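Local coordinates for YcaO (Methanopyrus kandleri, PDB 6CIB), which binds ADP and magnesium and probably uses ATP to activate peptide backbone amides for thioamidation, at residues A83-R88 with D336-E340; G215-A221 with M233-P239; P239-V245 with I301-R306. One frame throughout, in Å; residues are numbered along the deposited sequence.

Contact 1: residues A83-R88 with D336-E340; sequences AAAEPR and DLTLE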
loop_
_atom_site.group_PDB
_atom_site.type_symbol
_atom_site.label_atom_id
_atom_site.label_comp_id
_atom_site.label_asym_id
_atom_site.label_seq_id
_atom_site.Cartn_x
_atom_site.Cartn_y
_atom_site.Cartn_z
ATOM N N ALA A 83 14.077 1.062 5.925
ATOM C CA ALA A 83 15.525 1.304 5.966
ATOM C C ALA A 83 16.072 1.664 4.581
ATOM O O ALA A 83 16.895 2.571 4.450
ATOM C CB ALA A 83 16.257 0.110 6.544
ATOM N N ALA A 84 15.590 0.962 3.554
ATOM C CA ALA A 84 15.957 1.238 2.163
ATOM C C ALA A 84 15.529 2.628 1.687
ATOM O O ALA A 84 16.232 3.248 0.889
ATOM C CB ALA A 84 15.384 0.169 1.247
ATOM N N ALA A 85 14.389 3.104 2.187
ATOM C CA ALA A 85 13.810 4.389 1.805
ATOM C C ALA A 85 14.498 5.597 2.437
ATOM O O ALA A 85 14.272 6.731 1.999
ATOM C CB ALA A 85 12.323 4.420 2.140
ATOM N N GLU A 86 15.304 5.362 3.474
ATOM C CA GLU A 86 16.063 6.434 4.112
ATOM C C GLU A 86 17.024 7.074 3.096
ATOM O O GLU A 86 17.635 6.351 2.290
ATOM C CB GLU A 86 16.789 5.929 5.372
ATOM C CG GLU A 86 15.839 5.725 6.547
ATOM C CD GLU A 86 16.477 5.124 7.798
ATOM O OE1 GLU A 86 17.704 4.881 7.850
ATOM O OE2 GLU A 86 15.719 4.905 8.758
ATOM N N PRO A 87 17.124 8.425 3.098
ATOM C CA PRO A 87 17.951 9.162 2.134
ATOM C C PRO A 87 19.348 8.585 1.977
ATOM O O PRO A 87 20.008 8.269 2.970
ATOM C CB PRO A 87 18.014 10.565 2.727
ATOM C CG PRO A 87 16.716 10.706 3.427
ATOM C CD PRO A 87 16.402 9.348 3.998
ATOM N N ARG A 88 19.769 8.426 0.727
ATOM C CA ARG A 88 21.044 7.816 0.431
ATOM C C ARG A 88 21.757 8.678 -0.599
ATOM O O ARG A 88 21.325 8.773 -1.759
ATOM C CB ARG A 88 20.844 6.387 -0.070
ATOM C CG ARG A 88 21.622 5.346 0.713
ATOM C CD ARG A 88 21.489 3.978 0.070
ATOM N NE ARG A 88 20.102 3.519 0.061
ATOM C CZ ARG A 88 19.573 2.702 -0.844
ATOM N NH1 ARG A 88 20.302 2.231 -1.846
ATOM N NH2 ARG A 88 18.298 2.355 -0.746
ATOM N N ASP A 336 14.849 2.113 -8.223
ATOM C CA ASP A 336 15.512 1.035 -7.492
ATOM C C ASP A 336 16.040 1.544 -6.145
ATOM O O ASP A 336 16.788 2.523 -6.101
ATOM C CB ASP A 336 16.663 0.488 -8.343
ATOM C CG ASP A 336 17.192 -0.854 -7.850
ATOM O OD1 ASP A 336 16.852 -1.303 -6.735
ATOM O OD2 ASP A 336 17.974 -1.474 -8.595
ATOM N N LEU A 337 15.641 0.878 -5.055
ATOM C CA LEU A 337 16.102 1.239 -3.707
ATOM C C LEU A 337 16.817 0.108 -2.960
ATOM O O LEU A 337 17.058 0.209 -1.752
ATOM C CB LEU A 337 14.942 1.810 -2.864
ATOM C CG LEU A 337 14.455 3.226 -3.216
ATOM C CD1 LEU A 337 13.214 3.597 -2.418
ATOM C CD2 LEU A 337 15.548 4.263 -3.005
ATOM N N THR A 338 17.145 -0.958 -3.682
ATOM C CA THR A 338 17.915 -2.087 -3.166
ATOM C C THR A 338 19.187 -1.580 -2.480
ATOM O O THR A 338 19.966 -0.848 -3.070
ATOM C CB THR A 338 18.269 -3.067 -4.309
ATOM O OG1 THR A 338 17.063 -3.443 -4.997
ATOM C CG2 THR A 338 18.982 -4.324 -3.788
ATOM N N LEU A 339 19.353 -1.932 -1.212
ATOM C CA LEU A 339 20.589 -1.630 -0.492
ATOM C C LEU A 339 21.676 -2.590 -0.949
ATOM O O LEU A 339 21.406 -3.763 -1.180
ATOM C CB LEU A 339 20.378 -1.723 1.026
ATOM C CG LEU A 339 19.651 -0.566 1.716
ATOM C CD1 LEU A 339 18.966 -1.047 2.984
ATOM C CD2 LEU A 339 20.600 0.583 2.018
ATOM N N GLU A 340 22.893 -2.073 -1.108
ATOM C CA GLU A 340 24.046 -2.880 -1.529
ATOM C C GLU A 340 24.341 -4.027 -0.552
ATOM O O GLU A 340 24.481 -5.174 -0.975
ATOM C CB GLU A 340 25.289 -1.996 -1.727
ATOM C CG GLU A 340 25.137 -0.924 -2.806
ATOM C CD GLU A 340 26.281 0.085 -2.841
ATOM O OE1 GLU A 340 26.940 0.321 -1.800
ATOM O OE2 GLU A 340 26.517 0.660 -3.925
HETATM O O HOH W 1 19.492 1.525 -4.450
#
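Arg88 NH2 is shared between two carbonyl oxygens, donating to Leu337 O at 2.7 Å and to Ala84 O at 2.8 Å. The arginine thereby ties the C-terminal part of helix 68-85 to the loop that follows strand 332-336, a strand of the five-stranded antiparallel sheet in this YcaO domain. The two bonds differ in geometry. Ala84 O is met in its carbonyl plane, on a lone pair, whereas NH2 reaches Leu337 O from above the carbonyl plane, 42° out of it. NH1 adds a weak bond to Thr338 O at 3.3 Å, reinforced by a water that accepts from NH1 and donates to Thr338 O. With several acceptors around it, the guanidinium is unlikely to turn freely, and a long, bent arginine suits the span from one backbone to the other.

Leu339 packs against the same group: its CD2 lies over one guanidinium face, offset toward the rim, 3.6 Å from Arg88 NE. Its other branch, CD1, rests on Ala84 CA at 3.9 Å. At Ala84 the short side chain lets the loop come close, with CB 3.4 Å from Leu337 O. The loop is itself folded by an Asx turn, Asp336 OD1 accepting from Thr338 N; Thr338 OG1 gives the same oxygen a second bond of 2.8 Å, on its syn lone pair.

Contact 2: residues G215-A221 with M233-P239; sequences GVYVVGA and MGFGASP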
loop_
_atom_site.group_PDB
_atom_site.type_symbol
_atom_site.label_atom_id
_atom_site.label_comp_id
_atom_site.label_asym_id
_atom_site.label_seq_id
_atom_site.Cartn_x
_atom_site.Cartn_y
_atom_site.Cartn_z
ATOM N N GLY A 215 -8.981 -4.030 -14.913
ATOM C CA GLY A 215 -8.408 -5.291 -14.465
ATOM C C GLY A 215 -7.973 -5.297 -13.007
ATOM O O GLY A 215 -7.639 -6.357 -12.481
ATOM N N VAL A 216 -7.959 -4.125 -12.361
ATOM C CA VAL A 216 -7.558 -4.003 -10.950
ATOM C C VAL A 216 -8.770 -3.599 -10.108
ATOM O O VAL A 216 -9.434 -2.601 -10.404
ATOM C CB VAL A 216 -6.402 -2.989 -10.733
ATOM C CG1 VAL A 216 -5.989 -2.934 -9.258
ATOM C CG2 VAL A 216 -5.199 -3.343 -11.586
ATOM N N TYR A 217 -9.047 -4.385 -9.073
ATOM C CA TYR A 217 -10.149 -4.113 -8.142
ATOM C C TYR A 217 -9.618 -3.526 -6.850
ATOM O O TYR A 217 -8.573 -3.953 -6.368
ATOM C CB TYR A 217 -10.946 -5.397 -7.867
ATOM C CG TYR A 217 -11.587 -5.948 -9.118
ATOM C CD1 TYR A 217 -12.789 -5.411 -9.605
ATOM C CD2 TYR A 217 -10.984 -6.989 -9.836
ATOM C CE1 TYR A 217 -13.378 -5.898 -10.763
ATOM C CE2 TYR A 217 -11.566 -7.486 -10.999
ATOM C CZ TYR A 217 -12.758 -6.938 -11.455
ATOM O OH TYR A 217 -13.342 -7.422 -12.600
ATOM N N VAL A 218 -10.329 -2.538 -6.310
ATOM C CA VAL A 218 -9.968 -1.946 -5.021
ATOM C C VAL A 218 -11.132 -2.122 -4.040
ATOM O O VAL A 218 -12.278 -1.770 -4.355
ATOM C CB VAL A 218 -9.543 -0.458 -5.141
ATOM C CG1 VAL A 218 -9.093 0.094 -3.792
ATOM C CG2 VAL A 218 -8.419 -0.286 -6.166
ATOM N N VAL A 219 -10.823 -2.691 -2.871
ATOM C CA VAL A 219 -11.809 -2.975 -1.822
ATOM C C VAL A 219 -11.465 -2.177 -0.565
ATOM O O VAL A 219 -10.303 -2.084 -0.179
ATOM C CB VAL A 219 -11.907 -4.500 -1.517
ATOM C CG1 VAL A 219 -12.792 -4.804 -0.308
ATOM C CG2 VAL A 219 -12.436 -5.258 -2.723
ATOM N N GLY A 220 -12.489 -1.596 0.050
ATOM C CA GLY A 220 -12.370 -0.951 1.348
ATOM C C GLY A 220 -13.172 -1.700 2.391
ATOM O O GLY A 220 -14.237 -2.247 2.093
ATOM N N ALA A 221 -12.633 -1.746 3.607
ATOM C CA ALA A 221 -13.333 -2.278 4.770
ATOM C C ALA A 221 -13.392 -1.199 5.837
ATOM O O ALA A 221 -12.382 -0.555 6.128
ATOM C CB ALA A 221 -12.643 -3.523 5.309
HETATM N N MSE A 233 -10.143 1.801 9.062
HETATM C CA MSE A 233 -10.398 1.448 7.667
HETATM C C MSE A 233 -9.256 0.621 7.164
HETATM O O MSE A 233 -8.115 0.816 7.571
HETATM C CB MSE A 233 -10.518 2.705 6.810
HETATM C CG MSE A 233 -11.668 3.618 7.217
HETATM SE SE MSE A 233 -11.737 5.108 5.922
HETATM C CE MSE A 233 -10.201 6.097 6.631
ATOM N N GLY A 234 -9.563 -0.326 6.283
ATOM C CA GLY A 234 -8.552 -1.125 5.588
ATOM C C GLY A 234 -8.827 -1.136 4.095
ATOM O O GLY A 234 -9.986 -1.041 3.678
ATOM N N PHE A 235 -7.765 -1.235 3.292
ATOM C CA PHE A 235 -7.888 -1.266 1.832
ATOM C C PHE A 235 -7.008 -2.334 1.200
ATOM O O PHE A 235 -5.951 -2.679 1.730
ATOM C CB PHE A 235 -7.554 0.101 1.213
ATOM C CG PHE A 235 -8.400 1.219 1.735
ATOM C CD1 PHE A 235 -9.623 1.519 1.140
ATOM C CD2 PHE A 235 -7.986 1.964 2.848
ATOM C CE1 PHE A 235 -10.426 2.540 1.645
ATOM C CE2 PHE A 235 -8.789 2.981 3.356
ATOM C CZ PHE A 235 -10.004 3.271 2.751
ATOM N N GLY A 236 -7.462 -2.845 0.061
ATOM C CA GLY A 236 -6.680 -3.768 -0.752
ATOM C C GLY A 236 -6.928 -3.548 -2.229
ATOM O O GLY A 236 -8.031 -3.163 -2.632
ATOM N N ALA A 237 -5.893 -3.775 -3.031
ATOM C CA ALA A 237 -6.013 -3.735 -4.483
ATOM C C ALA A 237 -5.334 -4.952 -5.085
ATOM O O ALA A 237 -4.214 -5.311 -4.682
ATOM C CB ALA A 237 -5.425 -2.451 -5.051
ATOM N N SER A 238 -6.028 -5.581 -6.037
ATOM C CA SER A 238 -5.523 -6.742 -6.770
ATOM C C SER A 238 -6.322 -6.977 -8.053
ATOM O O SER A 238 -7.509 -6.633 -8.100
ATOM C CB SER A 238 -5.623 -7.989 -5.904
ATOM O OG SER A 238 -5.107 -9.116 -6.584
ATOM N N PRO A 239 -5.680 -7.560 -9.091
ATOM C CA PRO A 239 -6.431 -8.143 -10.217
ATOM C C PRO A 239 -7.369 -9.275 -9.777
ATOM O O PRO A 239 -8.353 -9.557 -10.453
ATOM C CB PRO A 239 -5.328 -8.689 -11.139
ATOM C CG PRO A 239 -4.117 -8.801 -10.273
ATOM C CD PRO A 239 -4.227 -7.629 -9.338
HETATM O O HOH W 2 -8.564 -8.698 -13.196
#
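Tyr217 and Ser238 bond to each other twice through their backbones, one of three such hydrogen-bonded pairs in this antiparallel β-hairpin of strands 217-224 and 233-238. Val219 with Gly236 and Ala221 with Gly234 are the others. The bonds are short and nearly straight: Val219 N reaches Gly236 O at 2.8 Å with an N-H...O angle of 169°, and Ala221 N reaches Gly234 O at 2.7 Å. Between these pairs sit the non-hydrogen-bonded pairs Val218 with Ala237 and Gly220 with Phe235, where the CA atoms come closer and CA-H...O contacts take over. Ala237 CA, for example, lies 3.2 Å from Tyr217 O.

Side chains alternate between the two faces of the sheet. On the face bearing Val218, Ala237 and Phe235, which turns to helix 154-177, Val218 CG2 meets Ala237 CB at 3.9 Å. The small alanine accommodates the branched valine opposite. Phe235 CG stands anti to its carbonyl carbon (chi1 -57°), carrying the ring toward the neighbouring strand until CD1 comes 3.7 Å from Gly220 CA. Glycine suits that position because a β carbon would crowd the ring, which also stacks with Trp171. The other face, bearing Tyr217, Val219 and Ala221, is covered by helix 241-260. Gly236 and Gly234, paired with Val219 and Ala221, add no side chain there.

At the end of the hairpin near Pro239, two carbonyls are involved. Pro239 O lies at the edge of the Tyr217 ring, in its plane, 3.7 Å from CD2. One water bridges the loop residues flanking the strands, donating to Gly215 O at 2.6 Å and to Pro239 O at 2.9 Å.

Contact 3: residues P239-V245 with I301-R306; sequences PDPEMAV and IDDLDR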
loop_
_atom_site.group_PDB
_atom_site.type_symbol
_atom_site.label_atom_id
_atom_site.label_comp_id
_atom_site.label_asym_id
_atom_site.label_seq_id
_atom_site.Cartn_x
_atom_site.Cartn_y
_atom_site.Cartn_z
ATOM N N PRO A 239 -5.680 -7.560 -9.091
ATOM C CA PRO A 239 -6.431 -8.143 -10.217
ATOM C C PRO A 239 -7.369 -9.275 -9.777
ATOM O O PRO A 239 -8.353 -9.557 -10.453
ATOM C CB PRO A 239 -5.328 -8.689 -11.139
ATOM C CG PRO A 239 -4.117 -8.801 -10.273
ATOM C CD PRO A 239 -4.227 -7.629 -9.338
ATOM N N ASP A 240 -7.051 -9.904 -8.647
ATOM C CA ASP A 240 -7.903 -10.899 -8.040
ATOM C C ASP A 240 -8.753 -10.225 -6.953
ATOM O O ASP A 240 -8.226 -9.850 -5.906
ATOM C CB ASP A 240 -7.036 -12.036 -7.471
ATOM C CG ASP A 240 -7.844 -13.115 -6.756
ATOM O OD1 ASP A 240 -9.083 -12.994 -6.609
ATOM O OD2 ASP A 240 -7.214 -14.106 -6.332
ATOM N N PRO A 241 -10.081 -10.094 -7.188
ATOM C CA PRO A 241 -10.942 -9.409 -6.207
ATOM C C PRO A 241 -10.955 -10.061 -4.814
ATOM O O PRO A 241 -11.121 -9.359 -3.812
ATOM C CB PRO A 241 -12.329 -9.446 -6.859
ATOM C CG PRO A 241 -12.278 -10.583 -7.833
ATOM C CD PRO A 241 -10.862 -10.613 -8.334
ATOM N N GLU A 242 -10.761 -11.380 -4.761
ATOM C CA GLU A 242 -10.654 -12.117 -3.495
ATOM C C GLU A 242 -9.446 -11.678 -2.657
ATOM O O GLU A 242 -9.551 -11.595 -1.445
ATOM C CB GLU A 242 -10.586 -13.629 -3.733
ATOM C CG GLU A 242 -11.906 -14.287 -4.111
ATOM C CD GLU A 242 -11.732 -15.759 -4.446
ATOM O OE1 GLU A 242 -11.554 -16.580 -3.521
ATOM O OE2 GLU A 242 -11.755 -16.100 -5.643
HETATM N N MSE A 243 -8.317 -11.408 -3.316
HETATM C CA MSE A 243 -7.100 -10.904 -2.661
HETATM C C MSE A 243 -7.321 -9.503 -2.160
HETATM O O MSE A 243 -6.886 -9.167 -1.059
HETATM C CB MSE A 243 -5.909 -10.942 -3.621
HETATM C CG MSE A 243 -4.618 -10.494 -2.927
HETATM SE SE MSE A 243 -3.152 -10.239 -4.212
HETATM C CE MSE A 243 -2.872 -12.168 -4.424
ATOM N N ALA A 244 -7.996 -8.679 -2.964
ATOM C CA ALA A 244 -8.338 -7.303 -2.572
ATOM C C ALA A 244 -9.181 -7.252 -1.292
ATOM O O ALA A 244 -8.936 -6.406 -0.424
ATOM C CB ALA A 244 -9.046 -6.572 -3.715
ATOM N N VAL A 245 -10.153 -8.163 -1.178
ATOM C CA VAL A 245 -10.994 -8.290 0.024
ATOM C C VAL A 245 -10.128 -8.702 1.222
ATOM O O VAL A 245 -10.217 -8.092 2.303
ATOM C CB VAL A 245 -12.131 -9.328 -0.177
ATOM C CG1 VAL A 245 -12.918 -9.571 1.109
ATOM C CG2 VAL A 245 -13.075 -8.879 -1.276
ATOM N N ILE A 301 -19.469 -10.479 -5.394
ATOM C CA ILE A 301 -18.060 -10.740 -5.738
ATOM C C ILE A 301 -17.878 -11.641 -6.973
ATOM O O ILE A 301 -16.987 -11.399 -7.792
ATOM C CB ILE A 301 -17.189 -11.198 -4.528
ATOM C CG1 ILE A 301 -15.696 -11.188 -4.919
ATOM C CG2 ILE A 301 -17.646 -12.547 -3.965
ATOM C CD1 ILE A 301 -14.720 -11.091 -3.764
ATOM N N ASP A 302 -18.754 -12.639 -7.113
ATOM C CA ASP A 302 -18.711 -13.597 -8.228
ATOM C C ASP A 302 -19.012 -12.965 -9.591
ATOM O O ASP A 302 -18.648 -13.531 -10.621
ATOM C CB ASP A 302 -19.655 -14.777 -7.971
ATOM C CG ASP A 302 -19.555 -15.300 -6.556
ATOM O OD1 ASP A 302 -20.117 -14.645 -5.642
ATOM O OD2 ASP A 302 -18.911 -16.354 -6.362
ATOM N N ASP A 303 -19.668 -11.803 -9.586
ATOM C CA ASP A 303 -19.968 -11.055 -10.807
ATOM C C ASP A 303 -18.742 -10.350 -11.393
ATOM O O ASP A 303 -18.750 -9.968 -12.562
ATOM C CB ASP A 303 -21.090 -10.031 -10.564
ATOM C CG ASP A 303 -22.463 -10.677 -10.349
ATOM O OD1 ASP A 303 -22.676 -11.856 -10.715
ATOM O OD2 ASP A 303 -23.348 -9.984 -9.811
ATOM N N LEU A 304 -17.700 -10.173 -10.582
ATOM C CA LEU A 304 -16.488 -9.488 -11.022
ATOM C C LEU A 304 -15.620 -10.384 -11.907
ATOM O O LEU A 304 -15.197 -11.459 -11.482
ATOM C CB LEU A 304 -15.697 -8.935 -9.820
ATOM C CG LEU A 304 -16.410 -7.976 -8.854
ATOM C CD1 LEU A 304 -15.516 -7.633 -7.673
ATOM C CD2 LEU A 304 -16.888 -6.706 -9.548
ATOM N N ASP A 305 -15.383 -9.938 -13.141
ATOM C CA ASP A 305 -14.532 -10.648 -14.109
ATOM C C ASP A 305 -13.080 -10.684 -13.649
ATOM O O ASP A 305 -12.573 -9.692 -13.132
ATOM C CB ASP A 305 -14.574 -9.962 -15.484
ATOM C CG ASP A 305 -15.961 -9.957 -16.112
ATOM O OD1 ASP A 305 -16.596 -11.039 -16.202
ATOM O OD2 ASP A 305 -16.405 -8.862 -16.533
ATOM N N ARG A 306 -12.426 -11.827 -13.833
ATOM C CA ARG A 306 -10.969 -11.902 -13.718
ATOM C C ARG A 306 -10.370 -11.551 -15.071
ATOM O O ARG A 306 -10.318 -12.391 -15.969
ATOM C CB ARG A 306 -10.502 -13.282 -13.244
ATOM C CG ARG A 306 -10.583 -13.472 -11.737
ATOM C CD ARG A 306 -9.395 -14.249 -11.182
ATOM N NE ARG A 306 -8.169 -13.446 -11.144
ATOM C CZ ARG A 306 -6.973 -13.893 -10.754
ATOM N NH1 ARG A 306 -6.812 -15.152 -10.357
ATOM N NH2 ARG A 306 -5.924 -13.075 -10.762
#
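Ile301 CD1 lies against the start of helix 241-260, touching Val245 CG2 at 3.7 Å and Pro241 CB at 4.2 Å. Its reach comes from an extended chain, with CG1 anti to the backbone N (chi1 -169°), and the two side chains of Ile301 and Val245 cross at a slant. Leu304 adds a second apolar touch, placing CD1 3.8 Å from Pro241 CB. Pro241 therefore lies against both aliphatic residues, and its compact, wholly apolar ring suits their company. Tyr217 of strand 217-224 touches both Pro241 and Leu304.

Asp240 is the N-cap of this helix. Its OD1 accepts from Glu242 N at 3.0 Å, met from above the carboxylate plane, and a short acid suits this place because it takes up an amide that has no carbonyl of the preceding turn to bond to. Proline directly after it fits too, since the first position of a helix needs no N-H.

Charge and stacking join the cap to Arg306. No hydrogen bond crosses here. Instead the guanidinium lies over Asp240, with CB above one face, offset toward the rim, and 3.6 Å from NH2. Carboxylate and guanidinium planes are stacked, 24° apart. Asp240 OD2 lies 4.2 Å from Arg306 NH1 and well out of the guanidinium plane, so the two charges attract without an N-H pointing at the oxygen. Bends at chi2 and chi3 bring the group over the aspartate. Were Arg306 replaced by an alanine, the Asp240 carboxylate would probably lose its nearby positive charge and its CB the guanidinium lying over it. Arg306 NE is buried without a partner, with Pro239 O 4.0 Å away.

Contacts 2 and 3 form one continuous region, their centres about 9 Å apart: they share Pro239, where strand 233-238 hands over to helix 241-260. Tyr217 OH of contact 2 lies 2.5 Å from Asp305 O of contact 3, a probable hydrogen bond, and Ser238 OG, hydrogen-bonded to Asp240 N, also packs 3.3 Å from SE of Met243, a selenomethionine. Contact 1 stands apart, on the opposite side of the chain's centre, with centres about 27 Å from contact 2 and about 33 Å from contact 3. The nucleotide lies near contacts 1 and 2: by nearest atoms ADP is about 7 Å from Gly236 and about 9 Å from Ala84 CB, and magnesium about 9 Å from Ala85 CB.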